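Local coordinates for protein packaging enzyme P4 (Pseudomonas phage phi13, PDB 4BLP) that probably hydrolyses NTP as a hexameric RecA-like motor that packages the RNA genome into the capsid of a double-stranded RNA bacteriophage, at residues Thr167-Gly175 with Ser186-Met196; Ile66-Val77 with Ala238-Leu249. All coordinates share one frame; numbering follows the deposited sequence.

Contact 1: Thr167-Gly175 with Ser186-Met196; sequences TPDVTIRWG and SSIAVADLTEM
Ser186 OG donates a short hydrogen bond to the carbonyl of Asp169 (OG to O 2.7 Å), meeting it in the carbonyl plane on a lone pair. From there strands 170-173 and 187-189 run parallel, with 18° between their directions. Thr171 N donates to Ser186 O, Ile188 N to Thr171 O, Arg173 N to Ile188 O and Val190 N to Arg173 O. A water joins Thr171 OG1 to Ser186 O, and another joins Gly175 N to Val190 O where the two strands part.

Beyond the strands, Trp174 takes over. With CG anti to the backbone N (chi1 -176°), the indole reaches along segment 186-196, and NE1 donates to Ala191 O at 2.9 Å. The bond is bent, 135° at the hydrogen: the oxygen lies in the indole plane, but NE1 stands above the carbonyl plane rather than on a lone pair. Met196 crosses the ring at about a right angle, its CB over one face and its CG 3.7 Å from Trp174 CE3; the sulfur sits obliquely in a Met-aromatic contact. Leu193 CD1 touches Trp174 CH2, while Val190 CG2 touches both Ile172 CG2 and Trp174 CB, 3.6 Å from each.

Asp192 N-caps the helix through Glu195 N and, weakly, Thr194 N. Arg173 leads elsewhere, to salt bridges with Asp182 and Asp213. Within the subunit this beta-alpha-beta unit forms one border of the RecA-like sheet; the indole bond, with Met196 on one face, should restrict rotation of the ring, whose apolar carbons tie the strand edge to the first turn of helix 193-205.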
loop_
_atom_site.group_PDB
_atom_site.type_symbol
_atom_site.label_atom_id
_atom_site.label_comp_id
_atom_site.label_asym_id
_atom_site.label_seq_id
_atom_site.Cartn_x
_atom_site.Cartn_y
_atom_site.Cartn_z
ATOM N N THR D 167 32.206 -15.354 27.049
ATOM C CA THR D 167 32.473 -16.792 26.917
ATOM C C THR D 167 31.142 -17.596 26.925
ATOM O O THR D 167 30.859 -18.371 27.847
ATOM C CB THR D 167 33.517 -17.267 27.949
ATOM O OG1 THR D 167 32.974 -17.153 29.267
ATOM C CG2 THR D 167 34.812 -16.482 27.850
ATOM N N PRO D 168 30.277 -17.382 25.901
ATOM C CA PRO D 168 29.053 -18.199 25.818
ATOM C C PRO D 168 29.413 -19.643 25.484
ATOM O O PRO D 168 30.529 -19.904 25.057
ATOM C CB PRO D 168 28.289 -17.554 24.651
ATOM C CG PRO D 168 29.370 -17.011 23.763
ATOM C CD PRO D 168 30.444 -16.536 24.695
ATOM N N ASP D 169 28.490 -20.573 25.647
ATOM C CA ASP D 169 28.787 -21.955 25.294
ATOM C C ASP D 169 28.647 -22.178 23.803
ATOM O O ASP D 169 29.392 -22.959 23.231
ATOM C CB ASP D 169 27.850 -22.919 26.044
ATOM C CG ASP D 169 28.047 -22.886 27.541
ATOM O OD1 ASP D 169 29.222 -22.908 27.993
ATOM O OD2 ASP D 169 27.036 -22.814 28.267
ATOM N N VAL D 170 27.694 -21.480 23.176
ATOM C CA VAL D 170 27.407 -21.689 21.761
ATOM C C VAL D 170 26.837 -20.414 21.179
ATOM O O VAL D 170 26.132 -19.670 21.880
ATOM C CB VAL D 170 26.441 -22.907 21.590
ATOM C CG1 VAL D 170 25.108 -22.660 22.300
ATOM C CG2 VAL D 170 26.224 -23.269 20.102
ATOM N N THR D 171 27.155 -20.158 19.921
ATOM C CA THR D 171 26.607 -19.016 19.180
ATOM C C THR D 171 25.828 -19.525 17.993
ATOM O O THR D 171 26.350 -20.292 17.182
ATOM C CB THR D 171 27.745 -18.064 18.739
ATOM O OG1 THR D 171 28.470 -17.604 19.894
ATOM C CG2 THR D 171 27.217 -16.851 17.942
ATOM N N ILE D 172 24.583 -19.072 17.873
ATOM C CA ILE D 172 23.762 -19.388 16.709
ATOM C C ILE D 172 24.060 -18.306 15.679
ATOM O O ILE D 172 24.031 -17.121 16.018
ATOM C CB ILE D 172 22.278 -19.458 17.069
ATOM C CG1 ILE D 172 22.049 -20.691 17.959
ATOM C CG2 ILE D 172 21.393 -19.530 15.771
ATOM C CD1 ILE D 172 20.637 -20.641 18.522
ATOM N N ARG D 173 24.369 -18.715 14.447
ATOM C CA ARG D 173 24.732 -17.751 13.399
ATOM C C ARG D 173 23.610 -17.677 12.389
ATOM O O ARG D 173 23.276 -18.686 11.760
ATOM C CB ARG D 173 26.084 -18.181 12.771
ATOM C CG ARG D 173 27.230 -17.941 13.798
ATOM C CD ARG D 173 27.802 -16.517 13.688
ATOM N NE ARG D 173 28.491 -16.420 12.403
ATOM C CZ ARG D 173 28.758 -15.283 11.763
ATOM N NH1 ARG D 173 28.445 -14.110 12.310
ATOM N NH2 ARG D 173 29.319 -15.311 10.567
ATOM N N TRP D 174 22.961 -16.506 12.313
ATOM C CA TRP D 174 21.790 -16.303 11.460
ATOM C C TRP D 174 21.836 -14.976 10.742
ATOM O O TRP D 174 21.978 -13.920 11.393
ATOM C CB TRP D 174 20.512 -16.355 12.339
ATOM C CG TRP D 174 19.219 -16.243 11.552
ATOM C CD1 TRP D 174 18.927 -16.839 10.352
ATOM C CD2 TRP D 174 18.054 -15.475 11.918
ATOM N NE1 TRP D 174 17.666 -16.457 9.930
ATOM C CE2 TRP D 174 17.111 -15.620 10.871
ATOM C CE3 TRP D 174 17.733 -14.635 13.016
ATOM C CZ2 TRP D 174 15.832 -15.024 10.919
ATOM C CZ3 TRP D 174 16.466 -14.050 13.071
ATOM C CH2 TRP D 174 15.536 -14.230 12.026
ATOM N N GLY D 175 21.691 -15.028 9.421
ATOM C CA GLY D 175 21.577 -13.837 8.576
ATOM C C GLY D 175 22.807 -12.948 8.534
ATOM O O GLY D 175 22.712 -11.759 8.218
ATOM N N SER D 186 32.454 -22.556 18.712
ATOM C CA SER D 186 31.275 -23.332 19.049
ATOM C C SER D 186 30.068 -22.609 18.453
ATOM O O SER D 186 29.603 -21.605 19.009
ATOM C CB SER D 186 31.165 -23.454 20.558
ATOM O OG SER D 186 29.967 -24.152 20.859
ATOM N N SER D 187 29.672 -23.021 17.257
ATOM C CA SER D 187 28.592 -22.281 16.600
ATOM C C SER D 187 27.708 -23.201 15.806
ATOM O O SER D 187 28.112 -24.309 15.413
ATOM C CB SER D 187 29.159 -21.191 15.702
ATOM O OG SER D 187 29.910 -21.720 14.626
ATOM N N ILE D 188 26.470 -22.753 15.600
ATOM C CA ILE D 188 25.532 -23.529 14.822
ATOM C C ILE D 188 24.914 -22.553 13.813
ATOM O O ILE D 188 24.345 -21.559 14.233
ATOM C CB ILE D 188 24.473 -24.199 15.708
ATOM C CG1 ILE D 188 25.107 -25.175 16.745
ATOM C CG2 ILE D 188 23.441 -24.914 14.807
ATOM C CD1 ILE D 188 24.219 -25.768 17.701
ATOM N N ALA D 189 25.042 -22.843 12.516
ATOM C CA ALA D 189 24.511 -21.976 11.474
ATOM C C ALA D 189 23.052 -22.353 11.212
ATOM O O ALA D 189 22.732 -23.541 11.105
ATOM C CB ALA D 189 25.358 -22.133 10.211
ATOM N N VAL D 190 22.179 -21.355 11.058
ATOM C CA VAL D 190 20.739 -21.621 10.804
ATOM C C VAL D 190 20.304 -20.769 9.619
ATOM O O VAL D 190 20.991 -19.787 9.284
ATOM C CB VAL D 190 19.834 -21.386 12.054
ATOM C CG1 VAL D 190 20.223 -22.354 13.192
ATOM C CG2 VAL D 190 19.920 -19.932 12.520
ATOM N N ALA D 191 19.139 -21.119 9.011
ATOM C CA ALA D 191 18.683 -20.415 7.820
ATOM C C ALA D 191 17.505 -19.464 8.068
ATOM O O ALA D 191 17.569 -18.298 7.653
ATOM C CB ALA D 191 18.328 -21.428 6.725
ATOM N N ASP D 192 16.388 -19.962 8.651
ATOM C CA ASP D 192 15.173 -19.111 8.776
ATOM C C ASP D 192 14.850 -18.829 10.236
ATOM O O ASP D 192 15.519 -19.342 11.150
ATOM C CB ASP D 192 13.969 -19.782 8.084
ATOM C CG ASP D 192 13.323 -20.843 8.928
ATOM O OD1 ASP D 192 14.044 -21.737 9.396
ATOM O OD2 ASP D 192 12.078 -20.759 9.153
ATOM N N LEU D 193 13.823 -18.034 10.451
ATOM C CA LEU D 193 13.402 -17.651 11.809
ATOM C C LEU D 193 12.980 -18.881 12.653
ATOM O O LEU D 193 13.311 -18.944 13.839
ATOM C CB LEU D 193 12.237 -16.657 11.655
ATOM C CG LEU D 193 11.461 -16.339 12.956
ATOM C CD1 LEU D 193 12.338 -15.490 13.918
ATOM C CD2 LEU D 193 10.179 -15.579 12.589
ATOM N N THR D 194 12.246 -19.857 12.051
ATOM C CA THR D 194 11.793 -20.995 12.851
ATOM C C THR D 194 12.961 -21.858 13.287
ATOM O O THR D 194 12.989 -22.292 14.450
ATOM C CB THR D 194 10.737 -21.858 12.111
ATOM O OG1 THR D 194 11.315 -22.478 10.952
ATOM C CG2 THR D 194 9.503 -21.041 11.711
ATOM N N GLU D 195 13.923 -22.107 12.375
ATOM C CA GLU D 195 15.086 -22.917 12.754
ATOM C C GLU D 195 15.891 -22.175 13.839
ATOM O O GLU D 195 16.366 -22.795 14.785
ATOM C CB GLU D 195 15.967 -23.190 11.507
ATOM C CG GLU D 195 17.120 -24.122 11.832
ATOM C CD GLU D 195 18.073 -24.344 10.662
ATOM O OE1 GLU D 195 18.039 -23.561 9.681
ATOM O OE2 GLU D 195 18.894 -25.279 10.768
ATOM N N MET D 196 16.096 -20.879 13.661
ATOM C CA MET D 196 16.841 -20.085 14.651
ATOM C C MET D 196 16.197 -20.224 16.034
ATOM O O MET D 196 16.900 -20.552 16.987
ATOM C CB MET D 196 16.860 -18.606 14.213
ATOM C CG MET D 196 17.677 -17.690 15.163
ATOM S SD MET D 196 16.797 -17.237 16.699
ATOM C CE MET D 196 15.484 -16.198 15.989
HETATM O O HOH W 1 30.341 -19.463 20.601
HETATM O O HOH W 2 21.568 -17.472 7.995
#

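Contact 2: Ile66-Val77 with Ala238-Leu249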
loop_
_atom_site.group_PDB
_atom_site.type_symbol
_atom_site.label_atom_id
_atom_site.label_comp_id
_atom_site.label_asym_id
_atom_site.label_seq_id
_atom_site.Cartn_x
_atom_site.Cartn_y
_atom_site.Cartn_z
ATOM N N ILE D 66 1.745 -23.457 21.803
ATOM C CA ILE D 66 1.543 -22.043 22.126
ATOM C C ILE D 66 1.584 -21.283 20.802
ATOM O O ILE D 66 2.630 -21.252 20.158
ATOM C CB ILE D 66 2.559 -21.453 23.121
ATOM C CG1 ILE D 66 2.592 -22.253 24.447
ATOM C CG2 ILE D 66 2.231 -19.944 23.392
ATOM C CD1 ILE D 66 3.850 -21.924 25.292
ATOM N N LEU D 67 0.484 -20.637 20.443
ATOM C CA LEU D 67 0.428 -19.808 19.239
ATOM C C LEU D 67 0.860 -18.384 19.593
ATOM O O LEU D 67 0.402 -17.827 20.598
ATOM C CB LEU D 67 -1.024 -19.780 18.710
ATOM C CG LEU D 67 -1.297 -18.890 17.483
ATOM C CD1 LEU D 67 -0.616 -19.493 16.207
ATOM C CD2 LEU D 67 -2.826 -18.755 17.262
ATOM N N PHE D 68 1.732 -17.790 18.780
ATOM C CA PHE D 68 2.149 -16.399 18.959
ATOM C C PHE D 68 2.464 -15.824 17.584
ATOM O O PHE D 68 2.238 -16.486 16.560
ATOM C CB PHE D 68 3.341 -16.291 19.934
ATOM C CG PHE D 68 4.640 -16.966 19.515
ATOM C CD1 PHE D 68 4.783 -18.354 19.589
ATOM C CD2 PHE D 68 5.743 -16.207 19.131
ATOM C CE1 PHE D 68 6.011 -18.972 19.263
ATOM C CE2 PHE D 68 6.962 -16.821 18.826
ATOM C CZ PHE D 68 7.078 -18.200 18.856
ATOM N N ALA D 69 2.957 -14.582 17.544
ATOM C CA ALA D 69 3.244 -13.990 16.249
ATOM C C ALA D 69 4.411 -13.060 16.331
ATOM O O ALA D 69 4.616 -12.421 17.368
ATOM C CB ALA D 69 2.000 -13.208 15.757
ATOM N N VAL D 70 5.139 -12.927 15.217
ATOM C CA VAL D 70 6.169 -11.871 15.093
ATOM C C VAL D 70 5.778 -11.122 13.805
ATOM O O VAL D 70 5.758 -11.722 12.720
ATOM C CB VAL D 70 7.628 -12.393 15.132
ATOM C CG1 VAL D 70 7.995 -12.968 16.513
ATOM C CG2 VAL D 70 7.938 -13.363 14.034
ATOM N N GLY D 71 5.367 -9.855 13.933
ATOM C CA GLY D 71 4.798 -9.142 12.785
ATOM C C GLY D 71 3.559 -9.906 12.323
ATOM O O GLY D 71 2.751 -10.367 13.154
ATOM N N SER D 72 3.458 -10.147 11.028
ATOM C CA SER D 72 2.306 -10.875 10.476
ATOM C C SER D 72 2.602 -12.393 10.413
ATOM O O SER D 72 1.789 -13.150 9.871
ATOM C CB SER D 72 1.991 -10.342 9.077
ATOM O OG SER D 72 3.094 -10.597 8.220
ATOM N N ILE D 73 3.745 -12.825 10.966
ATOM C CA ILE D 73 4.137 -14.243 10.888
ATOM C C ILE D 73 3.584 -14.995 12.089
ATOM O O ILE D 73 4.035 -14.739 13.204
ATOM C CB ILE D 73 5.699 -14.388 10.851
ATOM C CG1 ILE D 73 6.334 -13.607 9.678
ATOM C CG2 ILE D 73 6.110 -15.895 10.829
ATOM C CD1 ILE D 73 7.812 -13.207 9.966
ATOM N N PRO D 74 2.670 -15.957 11.879
ATOM C CA PRO D 74 2.210 -16.768 13.011
ATOM C C PRO D 74 3.247 -17.842 13.312
ATOM O O PRO D 74 3.864 -18.404 12.387
ATOM C CB PRO D 74 0.921 -17.418 12.486
ATOM C CG PRO D 74 1.150 -17.560 10.987
ATOM C CD PRO D 74 2.085 -16.412 10.586
ATOM N N LEU D 75 3.412 -18.162 14.589
ATOM C CA LEU D 75 4.374 -19.197 14.997
ATOM C C LEU D 75 3.765 -20.028 16.093
ATOM O O LEU D 75 2.923 -19.553 16.861
ATOM C CB LEU D 75 5.642 -18.536 15.563
ATOM C CG LEU D 75 6.517 -17.759 14.555
ATOM C CD1 LEU D 75 7.575 -16.961 15.295
ATOM C CD2 LEU D 75 7.170 -18.717 13.539
ATOM N N VAL D 76 4.224 -21.274 16.165
ATOM C CA VAL D 76 3.820 -22.150 17.256
ATOM C C VAL D 76 5.069 -22.748 17.852
ATOM O O VAL D 76 5.969 -23.161 17.112
ATOM C CB VAL D 76 2.855 -23.264 16.770
ATOM C CG1 VAL D 76 2.594 -24.288 17.894
ATOM C CG2 VAL D 76 1.530 -22.672 16.293
ATOM N N VAL D 77 5.143 -22.787 19.167
ATOM C CA VAL D 77 6.182 -23.561 19.841
ATOM C C VAL D 77 5.448 -24.790 20.454
ATOM O O VAL D 77 4.364 -24.630 21.051
ATOM C CB VAL D 77 7.028 -22.779 20.875
ATOM C CG1 VAL D 77 6.149 -22.142 21.937
ATOM C CG2 VAL D 77 8.081 -23.704 21.531
ATOM N N ALA D 238 7.299 -7.705 18.646
ATOM C CA ALA D 238 7.942 -9.022 18.333
ATOM C C ALA D 238 8.936 -9.372 19.417
ATOM O O ALA D 238 9.022 -10.519 19.834
ATOM C CB ALA D 238 8.661 -8.988 16.970
ATOM N N LEU D 239 9.730 -8.382 19.847
ATOM C CA LEU D 239 10.719 -8.671 20.916
ATOM C C LEU D 239 10.004 -9.062 22.220
ATOM O O LEU D 239 10.452 -9.975 22.908
ATOM C CB LEU D 239 11.580 -7.423 21.152
ATOM C CG LEU D 239 12.587 -7.117 20.015
ATOM C CD1 LEU D 239 13.288 -5.785 20.284
ATOM C CD2 LEU D 239 13.655 -8.263 19.854
ATOM N N THR D 240 8.873 -8.430 22.534
ATOM C CA THR D 240 8.121 -8.826 23.766
ATOM C C THR D 240 7.548 -10.216 23.589
ATOM O O THR D 240 7.528 -10.988 24.539
ATOM C CB THR D 240 7.025 -7.791 24.091
ATOM O OG1 THR D 240 7.704 -6.550 24.349
ATOM C CG2 THR D 240 6.182 -8.192 25.318
ATOM N N SER D 241 7.051 -10.532 22.395
ATOM C CA SER D 241 6.522 -11.901 22.143
ATOM C C SER D 241 7.608 -12.954 22.337
ATOM O O SER D 241 7.384 -13.948 23.052
ATOM C CB SER D 241 5.927 -11.999 20.734
ATOM O OG SER D 241 4.785 -11.161 20.655
ATOM N N LEU D 242 8.797 -12.725 21.734
ATOM C CA LEU D 242 9.895 -13.681 21.890
ATOM C C LEU D 242 10.352 -13.725 23.329
ATOM O O LEU D 242 10.558 -14.812 23.889
ATOM C CB LEU D 242 11.061 -13.263 20.968
ATOM C CG LEU D 242 10.729 -13.379 19.483
ATOM C CD1 LEU D 242 11.876 -12.786 18.630
ATOM C CD2 LEU D 242 10.513 -14.900 19.089
ATOM N N ASN D 243 10.438 -12.553 23.964
ATOM C CA ASN D 243 10.793 -12.522 25.387
ATOM C C ASN D 243 9.869 -13.411 26.256
ATOM O O ASN D 243 10.329 -14.191 27.097
ATOM C CB ASN D 243 10.670 -11.070 25.908
ATOM C CG ASN D 243 11.138 -10.987 27.336
ATOM O OD1 ASN D 243 12.346 -10.883 27.588
ATOM N ND2 ASN D 243 10.188 -11.018 28.299
ATOM N N ASN D 244 8.557 -13.282 26.041
ATOM C CA ASN D 244 7.591 -13.945 26.892
ATOM C C ASN D 244 7.500 -15.436 26.562
ATOM O O ASN D 244 7.145 -16.214 27.444
ATOM C CB ASN D 244 6.247 -13.233 26.825
ATOM C CG ASN D 244 6.276 -11.893 27.566
ATOM O OD1 ASN D 244 7.302 -11.513 28.168
ATOM N ND2 ASN D 244 5.164 -11.148 27.551
ATOM N N ILE D 245 7.806 -15.840 25.342
ATOM C CA ILE D 245 7.860 -17.294 25.034
ATOM C C ILE D 245 9.046 -17.869 25.828
ATOM O O ILE D 245 8.922 -18.912 26.477
ATOM C CB ILE D 245 8.028 -17.549 23.495
ATOM C CG1 ILE D 245 6.702 -17.266 22.768
ATOM C CG2 ILE D 245 8.619 -18.966 23.202
ATOM C CD1 ILE D 245 5.529 -18.295 23.120
ATOM N N CYS D 246 10.196 -17.177 25.803
ATOM C CA CYS D 246 11.360 -17.648 26.595
ATOM C C CYS D 246 11.009 -17.715 28.102
ATOM O O CYS D 246 11.362 -18.691 28.782
ATOM C CB CYS D 246 12.560 -16.733 26.385
ATOM S SG CYS D 246 13.256 -16.787 24.723
ATOM N N ALA D 247 10.324 -16.678 28.617
ATOM C CA ALA D 247 9.942 -16.639 30.031
ATOM C C ALA D 247 9.026 -17.827 30.351
ATOM O O ALA D 247 9.212 -18.478 31.378
ATOM C CB ALA D 247 9.256 -15.313 30.370
ATOM N N GLU D 248 8.022 -18.099 29.485
ATOM C CA GLU D 248 7.095 -19.227 29.703
ATOM C C GLU D 248 7.864 -20.571 29.772
ATOM O O GLU D 248 7.501 -21.465 30.543
ATOM C CB GLU D 248 6.054 -19.248 28.561
ATOM C CG GLU D 248 5.126 -20.461 28.592
ATOM C CD GLU D 248 4.246 -20.589 29.820
ATOM O OE1 GLU D 248 4.032 -19.581 30.530
ATOM O OE2 GLU D 248 3.744 -21.705 30.059
ATOM N N LEU D 249 8.923 -20.696 28.954
ATOM C CA LEU D 249 9.712 -21.939 28.859
ATOM C C LEU D 249 10.873 -21.976 29.882
ATOM O O LEU D 249 11.613 -22.964 29.923
ATOM C CB LEU D 249 10.235 -22.081 27.412
ATOM C CG LEU D 249 9.114 -22.126 26.325
ATOM C CD1 LEU D 249 9.702 -22.079 24.938
ATOM C CD2 LEU D 249 8.220 -23.383 26.512
HETATM O O HOH W 3 2.695 -12.905 19.878
HETATM O O HOH W 4 4.483 -9.804 18.162
#
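Ile245 lies over the ring of Phe68, their side chains crossing at about a right angle. Ile245 CG1 stands 3.7 Å from the ring centroid and 4° off its normal, a CH-pi contact centred on the face; Leu75 CB covers the opposite face nearer the rim. Phe68 CG sits between the backbone N and carbonyl carbon (chi1 63°), a rotamer that presents the ring's face to the helix. Leu242 CD2 comes obliquely to the ring at CE2, 4.0 Å away.

Ile245 CD1 also touches Ile66 CG2 at 3.7 Å and Val77 CG1, the side chains sliding past each other in opposite directions.

Strands 66-70 and 73-77 form a beta hairpin closed by a type II' turn from Val70 to Ile73, and helix 238-248 runs roughly antiparallel to strand 66-70, at 145° between their directions. The hairpin belongs to a small antiparallel sheet separate from the large RecA-like one.

Toward the turn, Val70 CB meets Ala238 CB at 4.0 Å, and the side chains of Val70 and Leu242 cross at about a right angle, Val70 CG1 against Leu242 CG. At the other end Val77 CG2 and Leu249 CD1 point tip to tip, and Ile66 CD1 rests on Glu248 CG. Ser241 OG meets two waters: one, bonded to Ala69 N, probably shares the hydroxyl proton with Ala237 O as an alternative acceptor; the other donates to Ser241 OG and Ala69 O.

Both segments of contact 1 fall, in sequence, between the two segments of contact 2: strands 65-70 and 73-78 come first, then strand 170-173 and strand 187-189 with the start of helix 193-205, and last helix 233-248. Their centres lie 18 Å apart, yet they touch. Leu193 CD2, in the first turn of helix 193-205, packs 3.5 Å from Val70 CG2, and Thr194 CG2 meets Leu75 CD2. The helix that follows the outer strand of the eight-stranded mixed sheet thus also lies against the hairpin of the small antiparallel sheet. Through helices 193-205 and 233-248, the N-terminal hairpin is packed onto the probable RecA-like NTPase core.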